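Local coordinates for protein plasmodium falciparum gamete antigen 27/25 (Plasmodium falciparum, PDB 1N81) that is a gametocyte protein essential for the parasite's sexual development, of unknown molecular function but possibly able to dimerise, at residues A[6-11]-A[116-121]; A[13-18]-A[172-177]; A[23-28]-A[79-84]; A[102-107]-A[150-155]. One frame throughout, in Å; residues are numbered along the deposited sequence.

Interaction 1: A[6-11]-A[116-121]; sequences ETHAPL and VSINVD
Ile118 carries most of this contact, reaching both His8 and Leu11. Its CG1 lies over one face of the imidazole, 4.2 Å from the centroid of the His8 ring and 21° off the ring normal, displaced toward the rim near ND1 and CE1; this is a CH-pi contact. Its terminal methyl CD1 lies beside the same ring and also reaches Leu11, 3.7 Å from Leu11 CA and 4.0 Å from Leu11 CD1. Both partners cross the isoleucine side chain at about a right angle. CG1 stands anti to the carbonyl carbon of Ile118 (chi1 -64°), which puts it over the imidazole. The pairing lays the irregular N-terminal 6-11 segment, which leads into helix 13-35, across the flank of helix 96-122 near its C-terminal end; no direct hydrogen bond joins the two segments. Leu11 CD1 also rests 3.5 Å from Ser117 OG, a hydroxyl already hydrogen-bonded to Glu114 O one turn back in the same helix. At the polar border a water donates to Asp121 OD2 at 2.8 Å and, weakly, to Pro10 O. Ser117 backs onto Leu170 of helix 156-173 and Ile15 of helix 13-35.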
# COMPACT_ATOMS: atom_id res chain seq x y z
N GLU A 6 -4.34 8.94 -23.93
CA GLU A 6 -3.15 8.29 -23.43
C GLU A 6 -3.37 7.61 -22.08
O GLU A 6 -4.41 7.79 -21.44
CB GLU A 6 -2.00 9.29 -23.34
CG GLU A 6 -1.47 9.67 -24.70
CD GLU A 6 -1.41 8.48 -25.64
OE1 GLU A 6 -1.00 7.42 -25.14
OE2 GLU A 6 -1.78 8.58 -26.85
N THR A 7 -2.39 6.82 -21.67
CA THR A 7 -2.50 6.05 -20.44
C THR A 7 -1.69 6.53 -19.24
O THR A 7 -0.54 6.95 -19.37
CB THR A 7 -2.15 4.58 -20.71
OG1 THR A 7 -2.89 4.11 -21.85
CG2 THR A 7 -2.48 3.74 -19.49
N HIS A 8 -2.31 6.42 -18.07
CA HIS A 8 -1.74 6.82 -16.79
C HIS A 8 -1.72 8.31 -16.71
O HIS A 8 -0.66 8.93 -16.67
CB HIS A 8 -0.32 6.31 -16.61
CG HIS A 8 -0.13 5.45 -15.39
ND1 HIS A 8 -0.10 5.96 -14.12
CD2 HIS A 8 0.05 4.11 -15.27
CE1 HIS A 8 0.09 4.97 -13.26
NE2 HIS A 8 0.18 3.84 -13.93
N ALA A 9 -2.92 8.90 -16.68
CA ALA A 9 -3.08 10.34 -16.59
C ALA A 9 -2.28 10.83 -15.39
O ALA A 9 -1.51 10.07 -14.80
CB ALA A 9 -4.57 10.68 -16.41
N PRO A 10 -2.43 12.11 -15.02
CA PRO A 10 -1.62 12.46 -13.86
C PRO A 10 -2.04 11.62 -12.65
O PRO A 10 -3.00 11.98 -11.95
CB PRO A 10 -1.93 13.95 -13.66
CG PRO A 10 -2.21 14.42 -15.06
CD PRO A 10 -3.08 13.30 -15.60
N LEU A 11 -1.38 10.48 -12.45
CA LEU A 11 -1.64 9.66 -11.27
C LEU A 11 -1.76 10.70 -10.14
O LEU A 11 -0.98 11.65 -10.12
CB LEU A 11 -0.41 8.77 -10.99
CG LEU A 11 -0.29 8.07 -9.63
CD1 LEU A 11 -1.28 6.91 -9.58
CD2 LEU A 11 1.11 7.55 -9.42
N VAL A 116 -5.33 0.82 -10.20
CA VAL A 116 -6.73 0.88 -9.86
C VAL A 116 -7.13 2.34 -9.59
O VAL A 116 -8.24 2.75 -9.94
CB VAL A 116 -7.07 0.01 -8.63
CG1 VAL A 116 -8.52 0.23 -8.23
CG2 VAL A 116 -6.84 -1.44 -8.95
N SER A 117 -6.22 3.13 -8.99
CA SER A 117 -6.55 4.51 -8.68
C SER A 117 -6.79 5.31 -9.96
O SER A 117 -7.58 6.27 -9.94
CB SER A 117 -5.47 5.18 -7.81
OG SER A 117 -4.37 5.64 -8.57
N ILE A 118 -6.13 4.92 -11.05
CA ILE A 118 -6.33 5.61 -12.33
C ILE A 118 -7.73 5.35 -12.86
O ILE A 118 -8.38 6.26 -13.35
CB ILE A 118 -5.35 5.14 -13.44
CG1 ILE A 118 -3.90 5.47 -13.06
CG2 ILE A 118 -5.74 5.81 -14.78
CD1 ILE A 118 -3.67 6.94 -12.73
N ASN A 119 -8.19 4.11 -12.77
CA ASN A 119 -9.53 3.76 -13.23
C ASN A 119 -10.56 4.51 -12.37
O ASN A 119 -11.56 4.99 -12.87
CB ASN A 119 -9.76 2.24 -13.16
CG ASN A 119 -8.99 1.47 -14.25
OD1 ASN A 119 -9.52 1.18 -15.32
ND2 ASN A 119 -7.74 1.15 -13.98
N VAL A 120 -10.29 4.62 -11.07
CA VAL A 120 -11.18 5.35 -10.16
C VAL A 120 -11.33 6.83 -10.57
O VAL A 120 -12.43 7.34 -10.75
CB VAL A 120 -10.68 5.25 -8.69
CG1 VAL A 120 -11.46 6.21 -7.80
CG2 VAL A 120 -10.86 3.79 -8.19
N ASP A 121 -10.21 7.53 -10.74
CA ASP A 121 -10.22 8.94 -11.14
C ASP A 121 -11.02 9.20 -12.43
O ASP A 121 -11.65 10.25 -12.57
CB ASP A 121 -8.80 9.46 -11.39
CG ASP A 121 -7.95 9.50 -10.14
OD1 ASP A 121 -8.50 9.44 -9.02
OD2 ASP A 121 -6.72 9.61 -10.30
O HOH W 1 -5.40 9.83 -12.72

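Interaction 2: A[13-18]-A[172-177]; sequences PRIRKV and DVVDSY
Val173 and Val18 reach toward each other tip to tip, with Val173 CG1 3.8 Å from Val18 CB and set between the two branches of that valine. On another flank the same methyl meets Ile15 CD1 at 4.1 Å. Ile15 CD1 also touches the next valine, with Val174 CG2 3.9 Å away, and so fills the corner the two valines make; both pairs of side chains pass each other at a slant. Helix 13-35, in its first turns, thus receives the C-terminal end of helix 156-173, where Val173 closes the helix and Val174 is the first residue to leave helical geometry. Arg14 forms the wall on the polar side. Its CG is anti to the backbone N (chi1 -174°) and the chain runs extended from CG to NE, passing CD by Asp175 OD1 at 3.4 Å. Val173 O sits at the guanidinium edge as acceptor for Arg14 NH1; the modelled 2.4 Å between Arg14 NH1 and Val173 O is too short to trust in detail. A water takes a weak bond from NH1 and donates to Asp172 O. Asp175 OD1 lies 3.9 Å from Arg14 NE, well out of the guanidinium plane, making a long salt bridge by charge alone. Since Leu68 O accepts from NH2 and Tyr66 OH weakly engages NE, the cation is shared among several partners, and the negative end of the helix dipole would probably favour a cation beside these helix-end carbonyls.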
# COMPACT_ATOMS: atom_id res chain seq x y z
N PRO A 13 -1.00 12.86 -7.10
CA PRO A 13 0.25 12.94 -6.33
C PRO A 13 0.04 12.41 -4.91
O PRO A 13 1.00 11.95 -4.28
CB PRO A 13 0.59 14.43 -6.35
CG PRO A 13 0.00 14.87 -7.67
CD PRO A 13 -1.34 14.17 -7.68
N ARG A 14 -1.19 12.49 -4.40
CA ARG A 14 -1.48 11.99 -3.05
C ARG A 14 -1.28 10.46 -2.98
O ARG A 14 -0.73 9.94 -2.00
CB ARG A 14 -2.91 12.29 -2.62
CG ARG A 14 -3.09 11.88 -1.18
CD ARG A 14 -4.51 12.06 -0.66
NE ARG A 14 -4.35 12.32 0.75
CZ ARG A 14 -4.90 11.60 1.69
NH1 ARG A 14 -5.67 10.57 1.37
NH2 ARG A 14 -4.63 11.87 2.95
N ILE A 15 -1.74 9.76 -4.01
CA ILE A 15 -1.59 8.30 -4.09
C ILE A 15 -0.09 7.99 -4.14
O ILE A 15 0.42 7.16 -3.39
CB ILE A 15 -2.24 7.77 -5.36
CG1 ILE A 15 -3.76 7.80 -5.21
CG2 ILE A 15 -1.76 6.35 -5.65
CD1 ILE A 15 -4.30 6.74 -4.27
N ARG A 16 0.62 8.72 -4.99
CA ARG A 16 2.06 8.52 -5.16
C ARG A 16 2.82 8.70 -3.85
O ARG A 16 3.66 7.87 -3.50
CB ARG A 16 2.57 9.48 -6.25
CG ARG A 16 4.05 9.48 -6.56
CD ARG A 16 4.28 10.35 -7.81
NE ARG A 16 5.67 10.36 -8.29
CZ ARG A 16 6.05 10.70 -9.52
NH1 ARG A 16 5.14 11.06 -10.41
NH2 ARG A 16 7.33 10.67 -9.85
N LYS A 17 2.53 9.79 -3.12
CA LYS A 17 3.21 10.02 -1.85
C LYS A 17 2.80 9.09 -0.71
O LYS A 17 3.66 8.55 0.00
CB LYS A 17 3.05 11.48 -1.39
CG LYS A 17 3.79 12.48 -2.29
CD LYS A 17 3.43 13.91 -1.96
CE LYS A 17 4.08 14.89 -2.92
NZ LYS A 17 3.53 16.26 -2.69
N VAL A 18 1.50 8.90 -0.50
CA VAL A 18 1.09 8.04 0.60
C VAL A 18 1.56 6.60 0.28
O VAL A 18 2.02 5.87 1.16
CB VAL A 18 -0.45 8.08 0.82
CG1 VAL A 18 -0.81 7.27 2.08
CG2 VAL A 18 -0.89 9.51 1.03
N ASP A 172 -9.37 4.76 1.94
CA ASP A 172 -8.73 5.66 2.88
C ASP A 172 -7.95 6.79 2.27
O ASP A 172 -7.89 7.87 2.84
CB ASP A 172 -7.69 4.93 3.74
CG ASP A 172 -8.31 4.11 4.80
OD1 ASP A 172 -9.55 4.19 4.93
OD2 ASP A 172 -7.56 3.41 5.49
N VAL A 173 -7.34 6.55 1.12
CA VAL A 173 -6.45 7.56 0.56
C VAL A 173 -6.90 8.42 -0.60
O VAL A 173 -6.58 9.61 -0.62
CB VAL A 173 -5.08 6.87 0.23
CG1 VAL A 173 -4.07 7.89 -0.30
CG2 VAL A 173 -4.54 6.16 1.51
N VAL A 174 -7.62 7.85 -1.55
CA VAL A 174 -8.10 8.60 -2.70
C VAL A 174 -8.91 9.79 -2.20
O VAL A 174 -9.76 9.63 -1.32
CB VAL A 174 -8.99 7.73 -3.61
CG1 VAL A 174 -9.57 8.59 -4.76
CG2 VAL A 174 -8.18 6.57 -4.20
N ASP A 175 -8.66 10.97 -2.77
CA ASP A 175 -9.37 12.19 -2.39
C ASP A 175 -9.72 13.03 -3.61
O ASP A 175 -10.28 14.12 -3.47
CB ASP A 175 -8.52 13.04 -1.43
CG ASP A 175 -7.36 13.74 -2.13
OD1 ASP A 175 -6.67 14.56 -1.49
OD2 ASP A 175 -7.13 13.46 -3.31
N SER A 176 -9.41 12.53 -4.80
CA SER A 176 -9.66 13.27 -6.04
C SER A 176 -11.13 13.61 -6.33
O SER A 176 -11.40 14.57 -7.02
CB SER A 176 -9.09 12.51 -7.24
OG SER A 176 -9.82 11.31 -7.46
N TYR A 177 -12.06 12.82 -5.82
CA TYR A 177 -13.47 13.07 -6.08
C TYR A 177 -14.14 13.91 -4.97
O TYR A 177 -15.32 14.23 -5.06
CB TYR A 177 -14.19 11.74 -6.20
CG TYR A 177 -14.18 10.99 -4.89
CD1 TYR A 177 -15.17 11.21 -3.91
CD2 TYR A 177 -13.12 10.13 -4.57
CE1 TYR A 177 -15.08 10.59 -2.64
CE2 TYR A 177 -13.03 9.51 -3.32
CZ TYR A 177 -13.99 9.73 -2.36
OH TYR A 177 -13.83 9.10 -1.14
O HOH W 2 -7.82 10.63 2.73

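Interaction 3: A[23-28]-A[79-84]; sequences FHACSD and NRISDR
Phe23 and Arg84 cross at about a right angle, with the phenyl and guanidinium planes 54° apart. Phe23 CE2 stands 3.3 Å above one face of the Arg84 guanidinium, toward its rim, and Phe23 CZ comes to 3.4 Å from Arg84 NH2. The ring thus meets the flat cation with its CE2 and CZ atoms, the planes steeply inclined. Arg84 gets there by an extended chain from CG to NE, and on the way its CD passes Cys26 SG at 3.8 Å; Cys26 SG, anti to its own backbone N, also touches Arg84 CB. Away from the guanidinium, the contact becomes apolar. Ile81 CD1 meets Ala25 CB at 3.9 Å, while Ile81 CG1 lies 4.1 Å from Cys26 CB, so the isoleucine spans two consecutive small residues of the facing helix. The axes of the two short segments approach to 10.0 Å and run broadly the same way, with a signed crossing angle of -38°. All five touching residues are buried. The charge of Arg84 is answered from outside the pair: NH2 forms a salt bridge with Glu109 and NH1 one with Glu22, which would hold the guanidinium in place beside Phe23. Within the all-helical fold, helix 96-122 lines Phe23 through Glu109, Gln110 and Ile113, helix 50-63 touches Ala25 through Asn60, and helix 156-173 reaches Arg84 through Arg165.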
# COMPACT_ATOMS: atom_id res chain seq x y z
N PHE A 23 4.79 2.04 1.70
CA PHE A 23 5.60 0.93 1.25
C PHE A 23 7.09 1.03 1.60
O PHE A 23 7.70 0.01 1.85
CB PHE A 23 5.37 0.68 -0.26
CG PHE A 23 4.02 0.05 -0.56
CD1 PHE A 23 2.90 0.83 -0.85
CD2 PHE A 23 3.85 -1.33 -0.44
CE1 PHE A 23 1.63 0.26 -1.03
CE2 PHE A 23 2.56 -1.94 -0.61
CZ PHE A 23 1.45 -1.13 -0.91
N HIS A 24 7.66 2.23 1.64
CA HIS A 24 9.07 2.33 2.04
C HIS A 24 9.16 2.12 3.54
O HIS A 24 10.10 1.51 4.05
CB HIS A 24 9.68 3.68 1.66
CG HIS A 24 10.06 3.78 0.22
ND1 HIS A 24 11.32 3.45 -0.24
CD2 HIS A 24 9.33 4.08 -0.88
CE1 HIS A 24 11.34 3.54 -1.56
NE2 HIS A 24 10.14 3.92 -1.98
N ALA A 25 8.15 2.60 4.26
CA ALA A 25 8.18 2.38 5.70
C ALA A 25 8.10 0.85 5.94
O ALA A 25 8.75 0.31 6.85
CB ALA A 25 6.99 3.10 6.41
N CYS A 26 7.32 0.16 5.12
CA CYS A 26 7.17 -1.28 5.26
C CYS A 26 8.52 -1.98 4.92
O CYS A 26 8.99 -2.82 5.68
CB CYS A 26 6.04 -1.80 4.35
SG CYS A 26 5.58 -3.54 4.69
N SER A 27 9.12 -1.61 3.80
CA SER A 27 10.39 -2.18 3.40
C SER A 27 11.41 -1.93 4.51
O SER A 27 12.09 -2.86 4.94
CB SER A 27 10.86 -1.54 2.09
OG SER A 27 12.11 -2.10 1.68
N ASP A 28 11.52 -0.69 4.98
CA ASP A 28 12.46 -0.38 6.07
C ASP A 28 12.23 -1.28 7.29
O ASP A 28 13.16 -1.86 7.85
CB ASP A 28 12.32 1.08 6.55
CG ASP A 28 12.82 2.10 5.52
OD1 ASP A 28 13.49 1.73 4.53
OD2 ASP A 28 12.54 3.29 5.72
N ASN A 79 -1.64 -0.50 10.50
CA ASN A 79 -2.28 -1.82 10.49
C ASN A 79 -1.85 -2.63 9.28
O ASN A 79 -1.43 -3.78 9.41
CB ASN A 79 -3.82 -1.71 10.47
CG ASN A 79 -4.38 -1.16 11.76
OD1 ASN A 79 -3.78 -1.32 12.81
ND2 ASN A 79 -5.55 -0.53 11.69
N ARG A 80 -1.97 -2.03 8.10
CA ARG A 80 -1.61 -2.73 6.86
C ARG A 80 -0.15 -3.18 6.89
O ARG A 80 0.18 -4.28 6.46
CB ARG A 80 -1.88 -1.85 5.62
CG ARG A 80 -3.37 -1.80 5.19
CD ARG A 80 -3.50 -1.13 3.82
NE ARG A 80 -3.00 0.25 3.85
CZ ARG A 80 -3.74 1.30 4.15
NH1 ARG A 80 -5.03 1.12 4.45
NH2 ARG A 80 -3.22 2.53 4.12
N ILE A 81 0.72 -2.33 7.42
CA ILE A 81 2.13 -2.69 7.47
C ILE A 81 2.31 -3.91 8.38
O ILE A 81 2.95 -4.90 8.00
CB ILE A 81 2.99 -1.50 7.97
CG1 ILE A 81 3.14 -0.44 6.85
CG2 ILE A 81 4.34 -2.01 8.41
CD1 ILE A 81 3.88 0.90 7.31
N SER A 82 1.75 -3.86 9.59
CA SER A 82 1.89 -4.99 10.50
C SER A 82 1.32 -6.25 9.83
O SER A 82 1.92 -7.32 9.92
CB SER A 82 1.17 -4.72 11.83
OG SER A 82 1.45 -5.79 12.72
N ASP A 83 0.19 -6.13 9.14
CA ASP A 83 -0.33 -7.32 8.50
C ASP A 83 0.61 -7.89 7.45
O ASP A 83 0.71 -9.10 7.29
CB ASP A 83 -1.71 -7.05 7.91
CG ASP A 83 -2.77 -6.83 9.00
OD1 ASP A 83 -2.49 -7.14 10.18
OD2 ASP A 83 -3.88 -6.35 8.68
N ARG A 84 1.33 -7.02 6.74
CA ARG A 84 2.27 -7.48 5.72
C ARG A 84 3.42 -8.20 6.40
O ARG A 84 3.93 -9.17 5.86
CB ARG A 84 2.80 -6.32 4.86
CG ARG A 84 1.78 -5.73 3.87
CD ARG A 84 2.45 -4.67 2.96
NE ARG A 84 1.42 -3.95 2.22
CZ ARG A 84 0.88 -2.80 2.60
NH1 ARG A 84 1.28 -2.19 3.71
NH2 ARG A 84 -0.09 -2.27 1.86

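Interaction 4: A[102-107]-A[150-155]; sequences IDDYLW and KDVKFT
Tyr105 and Phe154 form the tight centre of this contact, sliding past each other in opposite directions. Their centroids lie 4.6 Å apart with planes at 32°, an oblique aromatic pair in which Tyr105 CD2 sits over the centre of the Phe154 face. Phe154 CZ also presses on Tyr105 CB at 3.7 Å. Next to them Val152 CG1 packs on Tyr105 CE1 and reaches Asp104 CB at 3.5 Å. Edge-to-face rings continue the cluster outward, Phe143 against Phe154 and Tyr88 against Tyr105. The 150-155 segment is the connection between helix 136-150 and helix 156-173: Asp151, with positive phi, closes the first helix in a Schellman motif, Thr155 is the N-cap of the second, and the turn between them lies against helix 96-122. Further out, Lys150 bends at chi2 and draws its chain across one face of Trp107. Lys150 CD is 3.8 Å from the centroid of the Trp107 six-membered ring, and Lys150 NZ lies 4.1 Å from the centroid of the Trp107 five-membered ring, 13° off its normal, in a cation-pi contact. Asp104 OD1 stays 4.5 Å from Lys150 NZ, beyond a salt bridge. The polar margin, by contrast, is watered: one molecule within reach of Asp104 OD2 lies 3.0 Å from Asp151 O, and another accepts from Tyr105 OH at 2.5 Å while donating to Lys153 O.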
# COMPACT_ATOMS: atom_id res chain seq x y z
N ILE A 102 10.99 -9.75 -1.07
CA ILE A 102 9.75 -9.17 -0.53
C ILE A 102 9.59 -7.76 -1.08
O ILE A 102 8.47 -7.26 -1.22
CB ILE A 102 9.72 -9.15 1.03
CG1 ILE A 102 9.67 -10.59 1.54
CG2 ILE A 102 8.43 -8.40 1.56
CD1 ILE A 102 8.47 -11.41 1.05
N ASP A 103 10.69 -7.12 -1.43
CA ASP A 103 10.56 -5.80 -2.02
C ASP A 103 9.74 -5.91 -3.33
O ASP A 103 9.04 -4.97 -3.69
CB ASP A 103 11.94 -5.15 -2.26
CG ASP A 103 12.43 -4.31 -1.06
OD1 ASP A 103 11.69 -4.19 -0.05
OD2 ASP A 103 13.55 -3.76 -1.11
N ASP A 104 9.81 -7.05 -4.03
CA ASP A 104 9.06 -7.21 -5.27
C ASP A 104 7.56 -7.40 -4.99
O ASP A 104 6.71 -6.96 -5.77
CB ASP A 104 9.58 -8.40 -6.11
CG ASP A 104 10.99 -8.16 -6.66
OD1 ASP A 104 11.33 -7.01 -7.00
OD2 ASP A 104 11.76 -9.14 -6.77
N TYR A 105 7.25 -8.06 -3.89
CA TYR A 105 5.86 -8.24 -3.51
C TYR A 105 5.27 -6.85 -3.19
O TYR A 105 4.12 -6.56 -3.52
CB TYR A 105 5.76 -9.12 -2.27
CG TYR A 105 5.99 -10.60 -2.50
CD1 TYR A 105 7.11 -11.07 -3.19
CD2 TYR A 105 5.12 -11.53 -1.94
CE1 TYR A 105 7.36 -12.43 -3.30
CE2 TYR A 105 5.36 -12.88 -2.05
CZ TYR A 105 6.47 -13.33 -2.73
OH TYR A 105 6.66 -14.68 -2.82
N LEU A 106 6.08 -6.01 -2.54
CA LEU A 106 5.64 -4.67 -2.16
C LEU A 106 5.38 -3.88 -3.42
O LEU A 106 4.39 -3.17 -3.54
CB LEU A 106 6.71 -3.97 -1.30
CG LEU A 106 6.95 -4.56 0.12
CD1 LEU A 106 8.00 -3.75 0.86
CD2 LEU A 106 5.65 -4.59 0.93
N TRP A 107 6.28 -4.03 -4.38
CA TRP A 107 6.20 -3.34 -5.66
C TRP A 107 4.90 -3.69 -6.36
O TRP A 107 4.20 -2.81 -6.88
CB TRP A 107 7.38 -3.76 -6.55
CG TRP A 107 7.54 -3.01 -7.81
CD1 TRP A 107 8.37 -1.94 -8.02
CD2 TRP A 107 6.88 -3.27 -9.08
NE1 TRP A 107 8.26 -1.51 -9.33
CE2 TRP A 107 7.37 -2.30 -9.99
CE3 TRP A 107 5.94 -4.21 -9.51
CZ2 TRP A 107 6.92 -2.25 -11.33
CZ3 TRP A 107 5.50 -4.16 -10.83
CH2 TRP A 107 6.00 -3.18 -11.73
N LYS A 150 7.16 -9.03 -12.53
CA LYS A 150 8.18 -8.91 -11.50
C LYS A 150 8.71 -10.29 -11.08
O LYS A 150 9.55 -10.41 -10.19
CB LYS A 150 7.57 -8.17 -10.30
CG LYS A 150 8.48 -7.18 -9.60
CD LYS A 150 8.92 -6.03 -10.49
CE LYS A 150 10.00 -5.25 -9.77
NZ LYS A 150 10.82 -4.39 -10.65
N ASP A 151 8.20 -11.32 -11.75
CA ASP A 151 8.59 -12.69 -11.47
C ASP A 151 8.40 -13.07 -9.99
O ASP A 151 9.34 -13.43 -9.31
CB ASP A 151 10.04 -12.93 -11.91
CG ASP A 151 10.44 -14.39 -11.83
OD1 ASP A 151 9.62 -15.26 -12.20
OD2 ASP A 151 11.58 -14.67 -11.40
N VAL A 152 7.18 -12.98 -9.50
CA VAL A 152 6.91 -13.38 -8.12
C VAL A 152 5.58 -14.09 -8.15
O VAL A 152 4.83 -13.96 -9.11
CB VAL A 152 6.79 -12.16 -7.14
CG1 VAL A 152 8.12 -11.48 -6.96
CG2 VAL A 152 5.78 -11.16 -7.66
N LYS A 153 5.30 -14.88 -7.11
CA LYS A 153 4.02 -15.56 -7.02
C LYS A 153 3.53 -15.52 -5.57
O LYS A 153 4.15 -16.09 -4.67
CB LYS A 153 4.13 -17.02 -7.48
CG LYS A 153 2.86 -17.54 -8.18
CD LYS A 153 1.58 -17.03 -7.53
CE LYS A 153 0.32 -17.44 -8.30
NZ LYS A 153 -0.08 -18.85 -8.02
N PHE A 154 2.42 -14.83 -5.35
CA PHE A 154 1.83 -14.72 -4.03
C PHE A 154 1.10 -16.02 -3.77
O PHE A 154 0.61 -16.62 -4.71
CB PHE A 154 0.78 -13.59 -4.00
CG PHE A 154 1.36 -12.20 -3.89
CD1 PHE A 154 2.25 -11.71 -4.85
CD2 PHE A 154 1.00 -11.36 -2.83
CE1 PHE A 154 2.78 -10.42 -4.75
CE2 PHE A 154 1.52 -10.08 -2.72
CZ PHE A 154 2.41 -9.61 -3.68
N THR A 155 1.04 -16.46 -2.51
CA THR A 155 0.27 -17.67 -2.23
C THR A 155 -1.17 -17.16 -2.24
O THR A 155 -1.40 -15.95 -2.19
CB THR A 155 0.58 -18.23 -0.85
OG1 THR A 155 0.28 -17.25 0.14
CG2 THR A 155 2.02 -18.63 -0.75
O HOH W 3 11.26 -11.62 -7.86
O HOH W 4 11.81 -9.33 -9.77
O HOH W 5 4.98 -16.15 -1.81
O HOH W 6 7.04 -15.46 -5.24

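Interactions 1 and 2, centres 12 Å apart, meet through the hydrogen bond of Asp121 OD1 to Ser176 OG (2.8 Å) and through Leu11 CD2 on Arg16 CB (4.0 Å). Interactions 2 and 3 both use helix 13-35; centres 17 Å apart, they are linked by a long, weak ion pair, Asp172 OD2 to Arg80 NH1 at 3.6 Å. Interaction 3 meets interaction 4 where Ser27 OG bonds Asp103 OD1 (2.7 Å) and Leu106 packs on Phe23 and Arg84. Interactions 1 and 4 share helix 96-122 but remain about 9 Å apart at nearest atoms, and interactions 2 and 4 occupy opposite sides of the chain's centre.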